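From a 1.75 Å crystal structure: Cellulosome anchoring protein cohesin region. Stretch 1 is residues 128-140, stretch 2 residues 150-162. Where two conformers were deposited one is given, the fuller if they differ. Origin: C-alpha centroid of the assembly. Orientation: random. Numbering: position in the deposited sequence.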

ATOM      1  N   THR A 128      20.192  16.537 -22.296  1.00 31.48           N
ATOM      2  CA  THR A 128      20.073  17.513 -21.246  1.00 39.34           C
ATOM      3  C   THR A 128      18.755  17.305 -20.492  1.00 37.12           C
ATOM      4  O   THR A 128      18.518  17.968 -19.496  1.00 30.20           O
ATOM      5  CB  THR A 128      20.068  18.932 -21.808  1.00 45.43           C
ATOM      6  OG1 THR A 128      18.932  19.097 -22.664  1.00 40.97           O
ATOM      7  CG2 THR A 128      21.351  19.214 -22.591  1.00 58.08           C
ATOM      8  N   LYS A 129      17.899  16.406 -20.975  1.00 34.76           N
ATOM      9  CA  LYS A 129      16.603  16.177 -20.328  1.00 32.75           C
ATOM     10  C   LYS A 129      16.323  14.676 -20.283  1.00 33.18           C
ATOM     11  O   LYS A 129      16.435  13.996 -21.310  1.00 24.42           O
ATOM     12  CB  LYS A 129      15.489  16.889 -21.106  1.00 39.39           C
ATOM     13  CG  LYS A 129      14.127  16.864 -20.434  1.00 40.01           C
ATOM     14  CD  LYS A 129      13.037  17.407 -21.342  1.00 53.59           C
ATOM     15  CE  LYS A 129      12.993  18.926 -21.324  1.00 71.33           C
ATOM     16  NZ  LYS A 129      11.770  19.460 -21.996  1.00 81.06           N
ATOM     17  N   LYS A 130      15.984  14.158 -19.106  1.00 27.93           N
ATOM     18  CA  LYS A 130      15.576  12.759 -18.969  1.00 24.19           C
ATOM     19  C   LYS A 130      14.240  12.667 -18.233  1.00 22.43           C
ATOM     20  O   LYS A 130      13.758  13.648 -17.642  1.00 22.34           O
ATOM     21  CB  LYS A 130      16.641  11.891 -18.269  1.00 25.11           C
ATOM     22  CG  LYS A 130      17.868  11.539 -19.122  1.00 24.75           C
ATOM     23  CD  LYS A 130      18.832  10.693 -18.342  1.00 27.81           C
ATOM     24  CE  LYS A 130      20.071  10.310 -19.166  1.00 37.20           C
ATOM     25  NZ  LYS A 130      19.781   9.430 -20.338  1.00 34.43           N
ATOM     26  N   TYR A 131      13.617  11.495 -18.333  1.00 22.58           N
ATOM     27  CA  TYR A 131      12.363  11.201 -17.639  1.00 23.02           C
ATOM     28  C   TYR A 131      12.521   9.935 -16.828  1.00 27.11           C
ATOM     29  O   TYR A 131      13.134   8.973 -17.276  1.00 21.52           O
ATOM     30  CB  TYR A 131      11.231  10.997 -18.649  1.00 22.08           C
ATOM     31  CG  TYR A 131      11.000  12.204 -19.513  1.00 23.87           C
ATOM     32  CD1 TYR A 131      10.204  13.247 -19.062  1.00 24.45           C
ATOM     33  CD2 TYR A 131      11.593  12.326 -20.755  1.00 33.44           C
ATOM     34  CE1 TYR A 131       9.979  14.370 -19.833  1.00 28.35           C
ATOM     35  CE2 TYR A 131      11.369  13.454 -21.549  1.00 35.10           C
ATOM     36  CZ  TYR A 131      10.560  14.474 -21.071  1.00 34.66           C
ATOM     37  OH  TYR A 131      10.313  15.606 -21.823  1.00 36.95           O
ATOM     38  N   SER A 132      11.974   9.911 -15.623  1.00 28.40           N
ATOM     39  CA  SER A 132      12.022   8.686 -14.848  1.00 20.82           C
ATOM     40  C   SER A 132      10.600   8.320 -14.428  1.00 23.02           C
ATOM     41  O   SER A 132       9.873   9.142 -13.892  1.00 26.77           O
ATOM     42  CB  SER A 132      12.904   8.827 -13.622  1.00 27.74           C
ATOM     43  OG  SER A 132      13.206   7.553 -13.095  1.00 25.63           O
ATOM     44  N   LEU A 133      10.223   7.082 -14.686  1.00 20.02           N
ATOM     45  CA  LEU A 133       8.841   6.632 -14.531  1.00 18.35           C
ATOM     46  C   LEU A 133       8.597   6.092 -13.134  1.00 22.04           C
ATOM     47  O   LEU A 133       9.450   5.417 -12.571  1.00 27.05           O
ATOM     48  CB  LEU A 133       8.634   5.509 -15.565  1.00 29.05           C
ATOM     49  CG  LEU A 133       7.257   5.117 -16.073  1.00 36.19           C
ATOM     50  CD1 LEU A 133       6.587   6.266 -16.778  1.00 40.17           C
ATOM     51  CD2 LEU A 133       7.432   3.922 -17.022  1.00 36.79           C
ATOM     52  N   ILE A 134       7.416   6.371 -12.592  1.00 19.99           N
ATOM     53  CA  ILE A 134       7.013   5.798 -11.328  1.00 19.00           C
ATOM     54  C   ILE A 134       5.806   4.928 -11.661  1.00 23.35           C
ATOM     55  O   ILE A 134       4.795   5.428 -12.161  1.00 23.46           O
ATOM     56  CB  ILE A 134       6.678   6.886 -10.329  1.00 21.67           C
ATOM     57  CG1 ILE A 134       7.977   7.587  -9.897  1.00 25.86           C
ATOM     58  CG2 ILE A 134       5.997   6.285  -9.083  1.00 26.82           C
ATOM     59  CD1 ILE A 134       7.745   8.858  -9.222  1.00 32.44           C
ATOM     60  N   THR A 135       5.934   3.628 -11.412  1.00 21.78           N
ATOM     61  CA  THR A 135       4.931   2.685 -11.860  1.00 20.28           C
ATOM     62  C   THR A 135       4.221   2.060 -10.676  1.00 26.41           C
ATOM     63  O   THR A 135       4.574   2.306  -9.527  1.00 21.37           O
ATOM     64  CB  THR A 135       5.537   1.568 -12.669  1.00 19.69           C
ATOM     65  OG1 THR A 135       6.486   0.861 -11.875  1.00 25.34           O
ATOM     66  CG2 THR A 135       6.274   2.136 -13.879  1.00 24.32           C
ATOM     67  N   PHE A 136       3.233   1.228 -10.966  1.00 24.76           N
ATOM     68  CA  PHE A 136       2.473   0.584  -9.899  1.00 27.43           C
ATOM     69  C   PHE A 136       2.603  -0.892  -9.930  1.00 32.99           C
ATOM     70  O   PHE A 136       2.784  -1.479 -10.990  1.00 30.18           O
ATOM     71  CB  PHE A 136       1.007   0.856 -10.077  1.00 27.38           C
ATOM     72  CG  PHE A 136       0.636   2.232  -9.808  1.00 25.63           C
ATOM     73  CD1 PHE A 136       0.464   2.671  -8.522  1.00 25.08           C
ATOM     74  CD2 PHE A 136       0.451   3.122 -10.845  1.00 31.19           C
ATOM     75  CE1 PHE A 136       0.130   3.961  -8.266  1.00 31.09           C
ATOM     76  CE2 PHE A 136       0.122   4.417 -10.577  1.00 25.46           C
ATOM     77  CZ  PHE A 136      -0.050   4.836  -9.311  1.00 28.58           C
ATOM     78  N   GLY A 137       2.447  -1.497  -8.762  1.00 28.72           N
ATOM     79  CA  GLY A 137       2.209  -2.918  -8.680  1.00 39.50           C
ATOM     80  C   GLY A 137       0.768  -3.220  -8.292  1.00 27.50           C
ATOM     81  O   GLY A 137      -0.212  -2.582  -8.725  1.00 30.60           O
ATOM     82  N   GLU A 138       0.659  -4.198  -7.433  1.00 30.34           N
ATOM     83  CA  GLU A 138      -0.628  -4.560  -6.844  1.00 37.55           C
ATOM     84  C   GLU A 138      -1.301  -3.376  -6.112  1.00 23.53           C
ATOM     85  O   GLU A 138      -0.675  -2.481  -5.555  1.00 23.12           O
ATOM     86  CB  GLU A 138      -0.469  -5.757  -5.897  1.00 57.13           C
ATOM     87  CG  GLU A 138       0.463  -5.512  -4.718  1.00 71.52           C
ATOM     88  CD  GLU A 138      -0.147  -4.595  -3.678  1.00 73.15           C
ATOM     89  OE1 GLU A 138       0.612  -3.786  -3.099  1.00 63.81           O
ATOM     90  OE2 GLU A 138      -1.379  -4.689  -3.440  1.00 72.22           O
ATOM     91  N   SER A 139      -2.614  -3.387  -6.170  1.00 19.43           N
ATOM     92  CA  SER A 139      -3.420  -2.341  -5.644  1.00 17.68           C
ATOM     93  C   SER A 139      -4.720  -3.008  -5.239  1.00 18.12           C
ATOM     94  O   SER A 139      -5.400  -3.618  -6.065  1.00 20.43           O
ATOM     95  CB  SER A 139      -3.687  -1.312  -6.736  1.00 23.24           C
ATOM     96  OG  SER A 139      -4.714  -0.431  -6.385  1.00 43.53           O
ATOM     97  N   ASN A 140      -5.068  -2.857  -3.970  1.00 15.69           N
ATOM     98  CA  ASN A 140      -6.272  -3.452  -3.415  1.00 15.40           C
ATOM     99  C   ASN A 140      -6.923  -2.438  -2.473  1.00 17.72           C
ATOM    100  O   ASN A 140      -6.244  -1.914  -1.582  1.00 15.05           O
ATOM    101  CB  ASN A 140      -5.930  -4.683  -2.589  1.00 21.51           C
ATOM    102  CG  ASN A 140      -5.593  -5.879  -3.427  1.00 37.37           C
ATOM    103  OD1 ASN A 140      -6.356  -6.267  -4.323  1.00 52.49           O
ATOM    104  ND2 ASN A 140      -4.454  -6.500  -3.130  1.00 38.94           N
ATOM    105  N   LEU A 150     -12.512  -0.467  -6.995  1.00 15.95           N
ATOM    106  CA  LEU A 150     -11.464  -0.495  -8.003  1.00 15.71           C
ATOM    107  C   LEU A 150     -10.643   0.783  -8.005  1.00 14.99           C
ATOM    108  O   LEU A 150     -11.162   1.866  -7.789  1.00 19.44           O
ATOM    109  CB  LEU A 150     -12.082  -0.659  -9.389  1.00 17.29           C
ATOM    110  CG  LEU A 150     -12.988  -1.866  -9.507  1.00 19.88           C
ATOM    111  CD1 LEU A 150     -13.617  -1.894 -10.901  1.00 22.74           C
ATOM    112  CD2 LEU A 150     -12.216  -3.121  -9.253  1.00 23.87           C
ATOM    113  N   ALA A 151      -9.365   0.645  -8.348  1.00 17.62           N
ATOM    114  CA  ALA A 151      -8.485   1.791  -8.397  1.00 16.45           C
ATOM    115  C   ALA A 151      -7.969   1.927  -9.828  1.00 16.82           C
ATOM    116  O   ALA A 151      -7.298   1.037 -10.326  1.00 20.06           O
ATOM    117  CB  ALA A 151      -7.311   1.593  -7.456  1.00 23.14           C
ATOM    118  N   VAL A 152      -8.320   3.016 -10.488  1.00 19.21           N
ATOM    119  CA  VAL A 152      -7.778   3.263 -11.807  1.00 17.92           C
ATOM    120  C   VAL A 152      -6.419   3.938 -11.624  1.00 17.22           C
ATOM    121  O   VAL A 152      -6.349   5.098 -11.227  1.00 16.56           O
ATOM    122  CB  VAL A 152      -8.680   4.200 -12.608  1.00 19.82           C
ATOM    123  CG1 VAL A 152      -8.074   4.407 -14.030  1.00 20.81           C
ATOM    124  CG2 VAL A 152     -10.127   3.686 -12.648  1.00 21.41           C
ATOM    125  N   LEU A 153      -5.366   3.213 -11.919  1.00 18.33           N
ATOM    126  CA  LEU A 153      -4.018   3.706 -11.672  1.00 22.51           C
ATOM    127  C   LEU A 153      -3.447   4.485 -12.864  1.00 20.17           C
ATOM    128  O   LEU A 153      -3.505   4.062 -14.022  1.00 21.37           O
ATOM    129  CB  LEU A 153      -3.124   2.527 -11.399  1.00 18.09           C
ATOM    130  CG  LEU A 153      -3.581   1.591 -10.269  1.00 21.61           C
ATOM    131  CD1 LEU A 153      -2.647   0.432 -10.132  1.00 23.46           C
ATOM    132  CD2 LEU A 153      -3.688   2.341  -8.946  1.00 24.40           C
ATOM    133  N   LYS A 154      -2.897   5.637 -12.567  1.00 18.40           N
ATOM    134  CA  LYS A 154      -2.245   6.439 -13.565  0.53 19.44           C
ATOM    135  C   LYS A 154      -0.802   6.666 -13.142  1.00 20.75           C
ATOM    136  O   LYS A 154      -0.554   7.234 -12.101  1.00 21.36           O
ATOM    137  CB  LYS A 154      -3.016   7.742 -13.712  0.53 21.97           C
ATOM    138  CG  LYS A 154      -4.476   7.540 -14.118  0.53 23.79           C
ATOM    139  CD  LYS A 154      -5.317   8.767 -13.779  0.53 34.54           C
ATOM    140  CE  LYS A 154      -6.620   8.820 -14.570  0.53 36.80           C
ATOM    141  NZ  LYS A 154      -7.385  10.052 -14.204  0.53 40.39           N
ATOM    142  N   GLU A 155       0.128   6.175 -13.958  1.00 20.97           N
ATOM    143  CA  GLU A 155       1.546   6.267 -13.657  1.00 21.34           C
ATOM    144  C   GLU A 155       1.967   7.715 -13.765  1.00 22.71           C
ATOM    145  O   GLU A 155       1.207   8.552 -14.257  1.00 23.27           O
ATOM    146  CB  GLU A 155       2.344   5.425 -14.629  1.00 22.19           C
ATOM    147  CG  GLU A 155       2.139   3.941 -14.402  1.00 23.08           C
ATOM    148  CD  GLU A 155       2.915   3.036 -15.358  1.00 24.82           C
ATOM    149  OE1 GLU A 155       3.363   3.490 -16.432  1.00 27.82           O
ATOM    150  OE2 GLU A 155       3.046   1.832 -15.036  1.00 32.75           O
ATOM    151  N   GLY A 156       3.172   8.003 -13.316  1.00 28.34           N
ATOM    152  CA  GLY A 156       3.663   9.369 -13.321  1.00 38.83           C
ATOM    153  C   GLY A 156       5.111   9.399 -13.736  1.00 25.99           C
ATOM    154  O   GLY A 156       5.752   8.356 -13.870  1.00 19.46           O
ATOM    155  N   LYS A 157       5.645  10.598 -13.946  1.00 25.92           N
ATOM    156  CA  LYS A 157       7.026  10.725 -14.390  1.00 27.64           C
ATOM    157  C   LYS A 157       7.663  11.876 -13.653  1.00 19.71           C
ATOM    158  O   LYS A 157       6.974  12.834 -13.277  1.00 25.34           O
ATOM    159  CB  LYS A 157       7.110  11.037 -15.891  1.00 38.39           C
ATOM    160  CG  LYS A 157       6.067  12.079 -16.305  1.00 37.09           C
ATOM    161  CD  LYS A 157       6.408  12.817 -17.577  1.00 39.58           C
ATOM    162  CE  LYS A 157       5.287  13.799 -17.916  1.00 34.42           C
ATOM    163  NZ  LYS A 157       5.423  14.373 -19.267  1.00 59.31           N
ATOM    164  N   VAL A 158       8.960  11.746 -13.439  1.00 23.96           N
ATOM    165  CA  VAL A 158       9.789  12.836 -12.989  1.00 20.74           C
ATOM    166  C   VAL A 158      10.583  13.266 -14.211  1.00 27.91           C
ATOM    167  O   VAL A 158      11.288  12.456 -14.819  1.00 28.60           O
ATOM    168  CB  VAL A 158      10.775  12.415 -11.897  1.00 29.44           C
ATOM    169  CG1 VAL A 158      11.618  13.627 -11.453  1.00 29.07           C
ATOM    170  CG2 VAL A 158      10.024  11.799 -10.711  1.00 35.84           C
ATOM    171  N   GLU A 159      10.428  14.531 -14.571  1.00 22.53           N
ATOM    172  CA  GLU A 159      11.203  15.119 -15.644  1.00 19.99           C
ATOM    173  C   GLU A 159      12.442  15.698 -15.010  1.00 26.45           C
ATOM    174  O   GLU A 159      12.346  16.435 -14.030  1.00 26.22           O
ATOM    175  CB  GLU A 159      10.410  16.230 -16.326  1.00 27.07           C
ATOM    176  CG  GLU A 159      11.257  16.998 -17.346  1.00 38.52           C
ATOM    177  CD  GLU A 159      10.444  17.931 -18.210  1.00 51.81           C
ATOM    178  OE1 GLU A 159       9.222  17.706 -18.334  1.00 50.08           O
ATOM    179  OE2 GLU A 159      11.031  18.886 -18.765  1.00 57.27           O
ATOM    180  N   ILE A 160      13.600  15.331 -15.531  1.00 22.59           N
ATOM    181  CA  ILE A 160      14.863  15.677 -14.917  1.00 22.27           C
ATOM    182  C   ILE A 160      15.746  16.458 -15.882  1.00 26.61           C
ATOM    183  O   ILE A 160      16.061  15.984 -16.983  1.00 25.74           O
ATOM    184  CB  ILE A 160      15.614  14.421 -14.526  1.00 24.40           C
ATOM    185  CG1 ILE A 160      14.733  13.508 -13.681  1.00 25.28           C
ATOM    186  CG2 ILE A 160      16.876  14.764 -13.760  1.00 25.66           C
ATOM    187  CD1 ILE A 160      15.324  12.100 -13.549  1.00 30.87           C
ATOM    188  N   GLU A 161      16.135  17.659 -15.479  1.00 26.71           N
ATOM    189  CA  GLU A 161      17.037  18.486 -16.315  1.00 25.23           C
ATOM    190  C   GLU A 161      18.469  18.374 -15.826  1.00 31.14           C
ATOM    191  O   GLU A 161      18.727  18.323 -14.630  1.00 29.33           O
ATOM    192  CB  GLU A 161      16.597  19.955 -16.319  1.00 43.66           C
ATOM    193  CG  GLU A 161      15.502  20.289 -17.319  1.00 70.64           C
ATOM    194  CD  GLU A 161      14.127  19.793 -16.895  1.00 87.31           C
ATOM    195  OE1 GLU A 161      13.915  19.549 -15.684  0.61 92.95           O
ATOM    196  OE2 GLU A 161      13.253  19.653 -17.776  1.00 85.93           O
ATOM    197  N   LYS A 162      19.406  18.356 -16.761  1.00 28.69           N
ATOM    198  CA  LYS A 162      20.799  18.251 -16.419  1.00 34.67           C
ATOM    199  C   LYS A 162      21.185  19.572 -15.773  1.00 41.08           C
ATOM    200  O   LYS A 162      20.684  20.629 -16.157  1.00 39.13           O
ATOM    201  CB  LYS A 162      21.655  18.010 -17.670  1.00 39.07           C
ATOM    202  CG  LYS A 162      23.104  17.668 -17.344  1.00 48.21           C
ATOM    203  CD  LYS A 162      23.944  17.367 -18.584  1.00 52.87           C
ATOM    204  CE  LYS A 162      25.397  17.056 -18.200  1.00 59.25           C
ATOM    205  NZ  LYS A 162      26.219  16.548 -19.342  1.00 59.62           N
TER
HETATM  206  O   HOH W   1       2.032   0.264 -13.513  1.00 37.65           O

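The most unusual feature is a pair of carboxylates: E159 OE2 and E161 OE2 lie 2.6 Å apart, so close that one acid group probably holds a proton and donates it. K129 lies against the same pair, its NZ forming a salt bridge with E159 OE2 at 3.4 Å, while E161 OE2 stays 4.5 Å from K129 NZ, beyond salt-bridge range.

Beneath these side chains runs an antiparallel ladder; strands 129-140 and 156-161 approach to 4.5 Å with N-to-C directions 157° apart. Three residue pairs each exchange two backbone hydrogen bonds. K130 N to I160 O is 2.8 Å and I160 N to K130 O 2.7 Å; S132 and V158 repeat the pattern, but G156 N to I134 O stretches to 3.3 Å although its N-H...O angle remains 171°. On the face carrying I134 and V158, I134 CD1 meets V158 CG2 at 4.0 Å, an apolar contact.

Past G156 the ladder gives way to side-chain packing. L153 CB sits 4.0 Å from the F136 ring centroid, 25° off the normal, a CH-pi contact over one face. Water 1 links the backbone to a carboxylate, accepting from F136 N at 3.0 Å and donating to E155 OE2 at 2.4 Å. Farther along, S139 OG lies 3.5 Å from A151 CB, buried without a polar partner in the model.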